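PDB 6Y43: angiopoietin-related protein 6 from Homo sapiens, which is a secreted angiopoietin-like factor whose calcium-binding fibrinogen-like globe domain probably mediates recognition of partner molecules outside the cell. Local coordinates for residues H112-S117 with Q131-A136; L140-D145 with Y172-H177. One frame throughout, in Å; residues are numbered along the deposited sequence. Where two conformers were deposited one is given.

Contact 1: H112-S117 with Q131-A136; sequences HYDGFS and QYHGDA
A chi1 of 53° on His133 sets CG between the backbone N and the carbonyl carbon, and its ring lies with one face on CB of His112, whose own CG is anti to the carbonyl carbon. The two imidazoles are near parallel, planes 5° apart, but slid so far that they barely overlap; the closer contact is a CH-pi one, with CB of His112 3.4 Å from the centroid of the His133 ring. A second group fixes that ring at its edge: NE2 of His133 donates to OD1 of Asp114 over 3.1 Å. The oxygen lies in the imidazole plane, yet the donor stands above the carboxylate plane. The pairing would probably favour positive charge on His133. Carbonyl O of His133 takes two bent bonds from one residue, from His112 N at 2.7 Å, nearly along the C=O axis, and from His112 ND1 at 3.0 Å (145° at the hydrogen), which stands above the carbonyl plane. NE2 of His112 is hydrogen-bonded to Glu44, whose carboxylate would probably favour a doubly protonated, positive ring. On the other face of the sheet Tyr113 and Tyr132 meet obliquely, CZ of Tyr113 lying 3.6 Å from CD1 of Tyr132, while the Tyr113 hydroxyl bonds to Asp138. Backbone bonds complete the pairing: His133 N to His112 O, and Asp114 N to Gln131 O at 2.9 Å. Beyond them a water accepts from Gln131 N and donates to Asp114 O, where an inverse gamma turn centred on Asp114 bends the chain. The pairing is antiparallel, and because strands 108-118 and 127-133 follow one another in the chain, they form a beta hairpin in the sheet of the fibrinogen-like domain.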
ATOM      1  N   HIS A 112      -3.326  -1.633 -11.435  1.00  9.78           N
ATOM      2  CA  HIS A 112      -2.370  -0.584 -11.737  1.00 10.78           C
ATOM      3  C   HIS A 112      -3.087   0.756 -11.825  1.00 11.33           C
ATOM      4  O   HIS A 112      -4.193   0.836 -12.374  1.00  9.77           O
ATOM      5  CB  HIS A 112      -1.649  -0.817 -13.081  1.00 11.51           C
ATOM      6  CG  HIS A 112      -1.083  -2.186 -13.257  1.00 14.69           C
ATOM      7  ND1 HIS A 112      -1.864  -3.289 -13.527  1.00 18.86           N
ATOM      8  CD2 HIS A 112       0.199  -2.624 -13.255  1.00 16.52           C
ATOM      9  CE1 HIS A 112      -1.087  -4.355 -13.651  1.00 17.97           C
ATOM     10  NE2 HIS A 112       0.166  -3.979 -13.483  1.00 17.22           N
ATOM     11  N   TYR A 113      -2.449   1.802 -11.300  1.00  9.00           N
ATOM     12  CA  TYR A 113      -2.918   3.178 -11.444  1.00 10.52           C
ATOM     13  C   TYR A 113      -1.778   4.029 -11.975  1.00 13.76           C
ATOM     14  O   TYR A 113      -0.700   4.089 -11.372  1.00 11.50           O
ATOM     15  CB  TYR A 113      -3.453   3.736 -10.122  1.00 10.84           C
ATOM     16  CG  TYR A 113      -4.594   2.895  -9.613  1.00  8.65           C
ATOM     17  CD1 TYR A 113      -4.347   1.732  -8.909  1.00  8.96           C
ATOM     18  CD2 TYR A 113      -5.926   3.207  -9.915  1.00  9.43           C
ATOM     19  CE1 TYR A 113      -5.387   0.924  -8.485  1.00  7.61           C
ATOM     20  CE2 TYR A 113      -6.969   2.395  -9.484  1.00  9.94           C
ATOM     21  CZ  TYR A 113      -6.697   1.257  -8.783  1.00 10.21           C
ATOM     22  OH  TYR A 113      -7.728   0.424  -8.383  1.00 11.35           O
ATOM     23  N   ASP A 114      -2.006   4.656 -13.127  1.00 13.15           N
ATOM     24  CA  ASP A 114      -0.998   5.478 -13.787  1.00 13.41           C
ATOM     25  C   ASP A 114      -1.084   6.876 -13.196  1.00 17.62           C
ATOM     26  O   ASP A 114      -1.674   7.794 -13.751  1.00 18.54           O
ATOM     27  CB  ASP A 114      -1.205   5.476 -15.292  1.00 16.56           C
ATOM     28  CG  ASP A 114      -0.836   4.143 -15.925  1.00 20.64           C
ATOM     29  OD1 ASP A 114      -0.290   3.268 -15.228  1.00 21.21           O
ATOM     30  OD2 ASP A 114      -1.078   3.969 -17.131  1.00 28.39           O
ATOM     31  N   GLY A 115      -0.484   7.024 -12.031  1.00 16.22           N
ATOM     32  CA  GLY A 115      -0.598   8.247 -11.280  1.00 12.74           C
ATOM     33  C   GLY A 115      -0.984   7.889  -9.871  1.00 10.90           C
ATOM     34  O   GLY A 115      -1.967   7.185  -9.642  1.00 13.50           O
ATOM     35  N   PHE A 116      -0.216   8.381  -8.913  1.00 11.38           N
ATOM     36  CA  PHE A 116      -0.472   8.078  -7.508  1.00  9.93           C
ATOM     37  C   PHE A 116       0.279   9.128  -6.709  1.00 12.44           C
ATOM     38  O   PHE A 116       1.485   9.308  -6.897  1.00 12.61           O
ATOM     39  CB  PHE A 116      -0.023   6.658  -7.127  1.00 11.54           C
ATOM     40  CG  PHE A 116       0.015   6.431  -5.634  1.00 11.04           C
ATOM     41  CD1 PHE A 116      -1.160   6.282  -4.923  1.00 13.94           C
ATOM     42  CD2 PHE A 116       1.213   6.389  -4.935  1.00 11.72           C
ATOM     43  CE1 PHE A 116      -1.148   6.093  -3.546  1.00 13.11           C
ATOM     44  CE2 PHE A 116       1.219   6.221  -3.565  1.00 12.96           C
ATOM     45  CZ  PHE A 116       0.047   6.078  -2.865  1.00 12.42           C
ATOM     46  N   SER A 117      -0.418   9.830  -5.833  1.00 10.33           N
ATOM     47  CA  SER A 117       0.253  10.757  -4.935  1.00 12.61           C
ATOM     48  C   SER A 117      -0.641  11.011  -3.737  1.00 11.76           C
ATOM     49  O   SER A 117      -1.836  10.685  -3.739  1.00 10.23           O
ATOM     50  CB  SER A 117       0.609  12.073  -5.630  1.00 16.56           C
ATOM     51  OG  SER A 117      -0.565  12.792  -5.905  1.00 19.26           O
ATOM     52  N   GLN A 131      -5.102   6.804 -14.100  1.00 12.32           N
ATOM     53  CA  GLN A 131      -5.885   5.844 -14.881  1.00 14.70           C
ATOM     54  C   GLN A 131      -5.653   4.397 -14.465  1.00 12.46           C
ATOM     55  O   GLN A 131      -4.521   3.947 -14.318  1.00 11.22           O
ATOM     56  CB  GLN A 131      -5.573   6.018 -16.380  1.00 17.02           C
ATOM     57  CG  GLN A 131      -6.301   5.097 -17.338  1.00 30.06           C
ATOM     58  CD  GLN A 131      -6.194   5.625 -18.760  1.00 39.49           C
ATOM     59  OE1 GLN A 131      -5.093   5.890 -19.258  1.00 47.10           O
ATOM     60  NE2 GLN A 131      -7.340   5.818 -19.409  1.00 41.07           N
ATOM     61  N   TYR A 132      -6.749   3.653 -14.358  1.00 11.57           N
ATOM     62  CA  TYR A 132      -6.718   2.267 -13.928  1.00 10.31           C
ATOM     63  C   TYR A 132      -6.509   1.273 -15.088  1.00 13.19           C
ATOM     64  O   TYR A 132      -7.041   1.446 -16.188  1.00 12.01           O
ATOM     65  CB  TYR A 132      -8.018   1.894 -13.192  1.00 11.18           C
ATOM     66  CG  TYR A 132      -8.175   0.398 -13.021  1.00 11.56           C
ATOM     67  CD1 TYR A 132      -7.607  -0.259 -11.956  1.00 10.81           C
ATOM     68  CD2 TYR A 132      -8.869  -0.375 -13.976  1.00 12.69           C
ATOM     69  CE1 TYR A 132      -7.689  -1.617 -11.822  1.00 10.34           C
ATOM     70  CE2 TYR A 132      -8.968  -1.741 -13.839  1.00 12.70           C
ATOM     71  CZ  TYR A 132      -8.372  -2.359 -12.759  1.00 14.13           C
ATOM     72  OH  TYR A 132      -8.427  -3.715 -12.581  1.00 12.94           O
ATOM     73  N   HIS A 133      -5.773   0.193 -14.803  1.00 11.48           N
ATOM     74  CA  HIS A 133      -5.796  -1.031 -15.608  1.00  9.49           C
ATOM     75  C   HIS A 133      -5.375  -2.223 -14.754  1.00 13.49           C
ATOM     76  O   HIS A 133      -4.542  -2.081 -13.858  1.00 10.91           O
ATOM     77  CB  HIS A 133      -4.885  -0.911 -16.850  1.00 11.94           C
ATOM     78  CG  HIS A 133      -3.472  -0.491 -16.566  1.00 15.06           C
ATOM     79  ND1 HIS A 133      -2.393  -1.339 -16.702  1.00 23.09           N
ATOM     80  CD2 HIS A 133      -2.960   0.706 -16.203  1.00 18.99           C
ATOM     81  CE1 HIS A 133      -1.281  -0.691 -16.413  1.00 19.90           C
ATOM     82  NE2 HIS A 133      -1.596   0.552 -16.099  1.00 19.88           N
ATOM     83  N   GLY A 134      -5.936  -3.396 -15.038  1.00 12.42           N
ATOM     84  CA  GLY A 134      -5.460  -4.613 -14.396  1.00  9.97           C
ATOM     85  C   GLY A 134      -6.535  -5.678 -14.336  1.00 11.54           C
ATOM     86  O   GLY A 134      -7.707  -5.426 -14.585  1.00 10.91           O
ATOM     87  N   ASP A 135      -6.109  -6.899 -13.965  1.00 10.46           N
ATOM     88  CA  ASP A 135      -7.067  -7.994 -13.870  1.00 10.08           C
ATOM     89  C   ASP A 135      -7.814  -8.020 -12.547  1.00 10.73           C
ATOM     90  O   ASP A 135      -8.868  -8.653 -12.464  1.00 10.27           O
ATOM     91  CB  ASP A 135      -6.387  -9.357 -14.144  1.00 10.79           C
ATOM     92  CG  ASP A 135      -5.250  -9.696 -13.208  1.00 16.46           C
ATOM     93  OD1 ASP A 135      -4.703  -8.817 -12.560  1.00 15.65           O
ATOM     94  OD2 ASP A 135      -4.867 -10.884 -13.186  1.00 21.61           O
ATOM     95  N   ALA A 136      -7.337  -7.303 -11.531  1.00  9.98           N
ATOM     96  CA  ALA A 136      -7.977  -7.364 -10.229  1.00  8.58           C
ATOM     97  C   ALA A 136      -9.355  -6.718 -10.253  1.00 10.92           C
ATOM     98  O   ALA A 136     -10.248  -7.129  -9.502  1.00 14.22           O
ATOM     99  CB  ALA A 136      -7.098  -6.662  -9.193  1.00 10.50           C
TER
HETATM  100  O   HOH W   1      -3.515   8.751 -15.656  1.00 24.83           O

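Contact 2: L140-D145 with Y172-H177; sequences LSWHND and YHACAH
An aromatic sandwich joins the 3-10 turn 141-143 to the loop 172-177, with the indole of Trp142 between the imidazoles of His173 and His177. On one face His173 forms a face-to-face stack with the six-membered ring, centroids 3.7 Å apart and planes at 16°; its ND1 sits over the centre of the indole. On the opposite face His177 makes an offset stack with the five-membered ring, at 4.3 Å between centroids, and Trp142 CB lies over the His177 ring in a CH-pi contact. CB of Trp142 points toward the loop, and with CG anti to the backbone N (chi1 -152°) the indole enters between the imidazoles. Along its rim run Ala174 O, 3.5 Å from Trp142 CH2, and the backbone N of Ala176. An alanine in place of Trp142 would probably cost both imidazoles their stacking partner and open a gap between them and beside Ala174, with His173 still held by its bond to the backbone O. The same loop carries Cys175, preceded by a cis peptide bond and disulfide-bonded to Cys162. A backbone bond between His173 and Ser157 and the contact of Cys175 with Tyr158 place it next to the calcium site of the fibrinogen-like domain (Asp154, Asp156, Tyr158, Gly160). Polar bonds also fix the rings. His173 ND1 donates to Trp142 O over 2.8 Å at 167°, the acceptor lying near the imidazole plane. Behind the sandwich, His143 NE2 accepts from His177 N at 3.1 Å and ND1 bonds to Trp171 O, consistent with a neutral ring protonated on ND1. CE1 of His143 packs against Ala176 CB at 3.5 Å. A water links Trp142 N, whose proton it accepts, to His177 ND1 at 2.8 Å.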
ATOM      1  N   LEU A 140     -10.001   0.550  -5.927  1.00  9.10           N
ATOM      2  CA  LEU A 140      -9.475   1.717  -5.235  1.00  9.20           C
ATOM      3  C   LEU A 140     -10.004   3.047  -5.774  1.00 10.74           C
ATOM      4  O   LEU A 140      -9.876   4.062  -5.092  1.00 11.18           O
ATOM      5  CB  LEU A 140      -7.942   1.747  -5.302  1.00 10.95           C
ATOM      6  CG  LEU A 140      -7.195   2.570  -4.262  1.00 12.40           C
ATOM      7  CD1 LEU A 140      -7.402   2.163  -2.815  1.00  9.37           C
ATOM      8  CD2 LEU A 140      -5.694   2.544  -4.627  1.00 12.61           C
ATOM      9  N   SER A 141     -10.619   3.076  -6.950  1.00 10.33           N
ATOM     10  CA  SER A 141     -11.006   4.359  -7.525  0.55 13.19           C
ATOM     11  C   SER A 141     -12.051   5.055  -6.670  1.00 11.88           C
ATOM     12  O   SER A 141     -12.078   6.286  -6.620  1.00 11.26           O
ATOM     13  CB  SER A 141     -11.510   4.157  -8.955  0.55 16.79           C
ATOM     14  OG  SER A 141     -10.430   4.296  -9.865  0.55 18.65           O
ATOM     15  N   TRP A 142     -12.897   4.288  -5.965  1.00  9.50           N
ATOM     16  CA  TRP A 142     -13.898   4.929  -5.103  1.00  9.05           C
ATOM     17  C   TRP A 142     -13.269   5.721  -3.974  1.00 10.02           C
ATOM     18  O   TRP A 142     -13.957   6.534  -3.333  1.00 10.42           O
ATOM     19  CB  TRP A 142     -14.816   3.880  -4.512  1.00 10.40           C
ATOM     20  CG  TRP A 142     -16.220   4.374  -4.178  1.00  9.80           C
ATOM     21  CD1 TRP A 142     -17.001   5.180  -4.943  1.00 10.91           C
ATOM     22  CD2 TRP A 142     -16.981   4.041  -3.023  1.00 10.08           C
ATOM     23  NE1 TRP A 142     -18.225   5.389  -4.323  1.00  8.13           N
ATOM     24  CE2 TRP A 142     -18.231   4.688  -3.144  1.00  9.77           C
ATOM     25  CE3 TRP A 142     -16.730   3.270  -1.880  1.00 10.97           C
ATOM     26  CZ2 TRP A 142     -19.202   4.592  -2.175  1.00  8.32           C
ATOM     27  CZ3 TRP A 142     -17.720   3.172  -0.913  1.00 10.69           C
ATOM     28  CH2 TRP A 142     -18.928   3.832  -1.063  1.00  9.74           C
ATOM     29  N   HIS A 143     -11.987   5.513  -3.710  1.00  8.85           N
ATOM     30  CA  HIS A 143     -11.292   6.182  -2.631  1.00  7.74           C
ATOM     31  C   HIS A 143     -10.507   7.390  -3.100  1.00  9.23           C
ATOM     32  O   HIS A 143      -9.897   8.084  -2.280  1.00  9.10           O
ATOM     33  CB  HIS A 143     -10.374   5.174  -1.969  1.00  9.03           C
ATOM     34  CG  HIS A 143     -11.132   4.039  -1.371  1.00  7.58           C
ATOM     35  ND1 HIS A 143     -11.716   4.126  -0.129  1.00  9.91           N
ATOM     36  CD2 HIS A 143     -11.498   2.838  -1.874  1.00  9.26           C
ATOM     37  CE1 HIS A 143     -12.342   2.994   0.141  1.00  7.57           C
ATOM     38  NE2 HIS A 143     -12.225   2.194  -0.900  1.00  8.86           N
ATOM     39  N   ASN A 144     -10.529   7.661  -4.397  1.00  7.99           N
ATOM     40  CA  ASN A 144      -9.846   8.833  -4.927  1.00  8.96           C
ATOM     41  C   ASN A 144     -10.351  10.118  -4.264  1.00 10.03           C
ATOM     42  O   ASN A 144     -11.558  10.311  -4.073  1.00 11.77           O
ATOM     43  CB  ASN A 144     -10.090   8.860  -6.426  1.00 10.85           C
ATOM     44  CG  ASN A 144      -9.074   9.630  -7.186  1.00 20.17           C
ATOM     45  OD1 ASN A 144      -8.242  10.335  -6.614  1.00 19.81           O
ATOM     46  ND2 ASN A 144      -9.098   9.460  -8.501  1.00 22.69           N
ATOM     47  N   ASP A 145      -9.407  10.998  -3.923  1.00 10.60           N
ATOM     48  CA  ASP A 145      -9.709  12.303  -3.331  1.00  9.85           C
ATOM     49  C   ASP A 145     -10.511  12.151  -2.051  1.00 11.61           C
ATOM     50  O   ASP A 145     -11.386  12.978  -1.750  1.00 14.92           O
ATOM     51  CB  ASP A 145     -10.460  13.204  -4.317  1.00 12.44           C
ATOM     52  CG  ASP A 145     -10.472  14.672  -3.903  1.00 14.49           C
ATOM     53  OD1 ASP A 145      -9.658  15.092  -3.055  1.00 16.21           O
ATOM     54  OD2 ASP A 145     -11.342  15.391  -4.439  1.00 14.92           O
ATOM     55  N   TYR A 172     -11.072   6.045   3.675  1.00  6.99           N
ATOM     56  CA  TYR A 172     -12.430   5.518   3.690  1.00  8.64           C
ATOM     57  C   TYR A 172     -13.414   6.493   3.046  1.00  8.75           C
ATOM     58  O   TYR A 172     -13.313   7.717   3.194  1.00  8.76           O
ATOM     59  CB  TYR A 172     -12.868   5.170   5.125  1.00  9.02           C
ATOM     60  CG  TYR A 172     -12.210   3.913   5.707  1.00  7.67           C
ATOM     61  CD1 TYR A 172     -12.412   2.658   5.144  1.00  7.23           C
ATOM     62  CD2 TYR A 172     -11.409   3.989   6.840  1.00  9.31           C
ATOM     63  CE1 TYR A 172     -11.811   1.534   5.668  1.00  8.56           C
ATOM     64  CE2 TYR A 172     -10.814   2.869   7.370  1.00  8.84           C
ATOM     65  CZ  TYR A 172     -11.041   1.619   6.788  1.00  7.43           C
ATOM     66  OH  TYR A 172     -10.429   0.495   7.331  1.00  9.37           O
ATOM     67  N   HIS A 173     -14.392   5.901   2.337  1.00  8.30           N
ATOM     68  CA  HIS A 173     -15.486   6.601   1.685  1.00  9.67           C
ATOM     69  C   HIS A 173     -16.716   6.290   2.494  1.00  9.74           C
ATOM     70  O   HIS A 173     -16.895   6.851   3.599  1.00  9.21           O
ATOM     71  CB  HIS A 173     -15.580   6.141   0.220  1.00 10.38           C
ATOM     72  CG  HIS A 173     -16.532   6.941  -0.618  1.00  8.79           C
ATOM     73  ND1 HIS A 173     -16.327   7.150  -1.964  1.00 10.02           N
ATOM     74  CD2 HIS A 173     -17.698   7.560  -0.314  1.00 11.56           C
ATOM     75  CE1 HIS A 173     -17.320   7.879  -2.452  1.00  9.26           C
ATOM     76  NE2 HIS A 173     -18.167   8.138  -1.471  1.00  8.99           N
ATOM     77  N   ALA A 174     -17.581   5.365   2.064  1.00 10.11           N
ATOM     78  CA  ALA A 174     -18.778   4.993   2.822  1.00 10.39           C
ATOM     79  C   ALA A 174     -19.206   3.540   2.578  1.00 11.53           C
ATOM     80  O   ALA A 174     -20.314   3.268   2.099  1.00 12.48           O
ATOM     81  CB  ALA A 174     -19.924   5.945   2.476  1.00 11.45           C
ATOM     82  N   CYS A 175     -18.362   2.550   2.934  1.00  9.69           N
ATOM     83  CA  CYS A 175     -17.060   2.777   3.558  1.00 11.26           C
ATOM     84  C   CYS A 175     -15.903   2.443   2.640  1.00  8.34           C
ATOM     85  O   CYS A 175     -14.902   3.181   2.583  1.00  9.57           O
ATOM     86  CB  CYS A 175     -16.884   1.931   4.816  1.00 12.92           C
ATOM     87  SG  CYS A 175     -17.680   2.684   6.252  1.00 16.07           S
ATOM     88  N   ALA A 176     -15.999   1.305   1.935  1.00  8.84           N
ATOM     89  CA  ALA A 176     -14.850   0.918   1.131  1.00  8.45           C
ATOM     90  C   ALA A 176     -15.148  -0.137   0.076  1.00  9.93           C
ATOM     91  O   ALA A 176     -15.860  -1.120   0.316  1.00 11.29           O
ATOM     92  CB  ALA A 176     -13.701   0.396   2.010  1.00  9.05           C
ATOM     93  N   HIS A 177     -14.505   0.059  -1.063  1.00  8.75           N
ATOM     94  CA  HIS A 177     -14.333  -0.994  -2.050  1.00  8.17           C
ATOM     95  C   HIS A 177     -13.085  -1.834  -1.790  1.00  8.67           C
ATOM     96  O   HIS A 177     -13.006  -2.961  -2.277  1.00  9.47           O
ATOM     97  CB  HIS A 177     -14.282  -0.376  -3.442  1.00  8.60           C
ATOM     98  CG  HIS A 177     -15.617   0.103  -3.924  1.00  9.51           C
ATOM     99  ND1 HIS A 177     -15.815   0.614  -5.183  1.00 10.34           N
ATOM    100  CD2 HIS A 177     -16.811   0.191  -3.287  1.00 12.96           C
ATOM    101  CE1 HIS A 177     -17.084   0.965  -5.318  1.00 11.62           C
ATOM    102  NE2 HIS A 177     -17.709   0.710  -4.183  1.00 11.58           N
TER
HETATM  103  O   HOH W   2     -13.718   1.541  -6.737  1.00 10.14           O

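From the N terminus the chain passes through the strands that begin the sheet and enters strand 108-118. Contact 1 closes the hairpin when strand 127-133 returns alongside it, with 13 residues between the two segments. Four residues after 131-136 the chain starts segment 140-145, and contact 2 closes a longer loop of 26 intervening residues, which holds the calcium-binding residues and helix 162-166. The loops follow in series, neither nesting nor crossing. Their centres lie 14 Å apart, and they touch where Tyr113 OH approaches Leu140 N at 3.3 Å. Contact 1 joins two strands of the sheet; contact 2 joins the loops that follow strand 127-133 and helix 162-166.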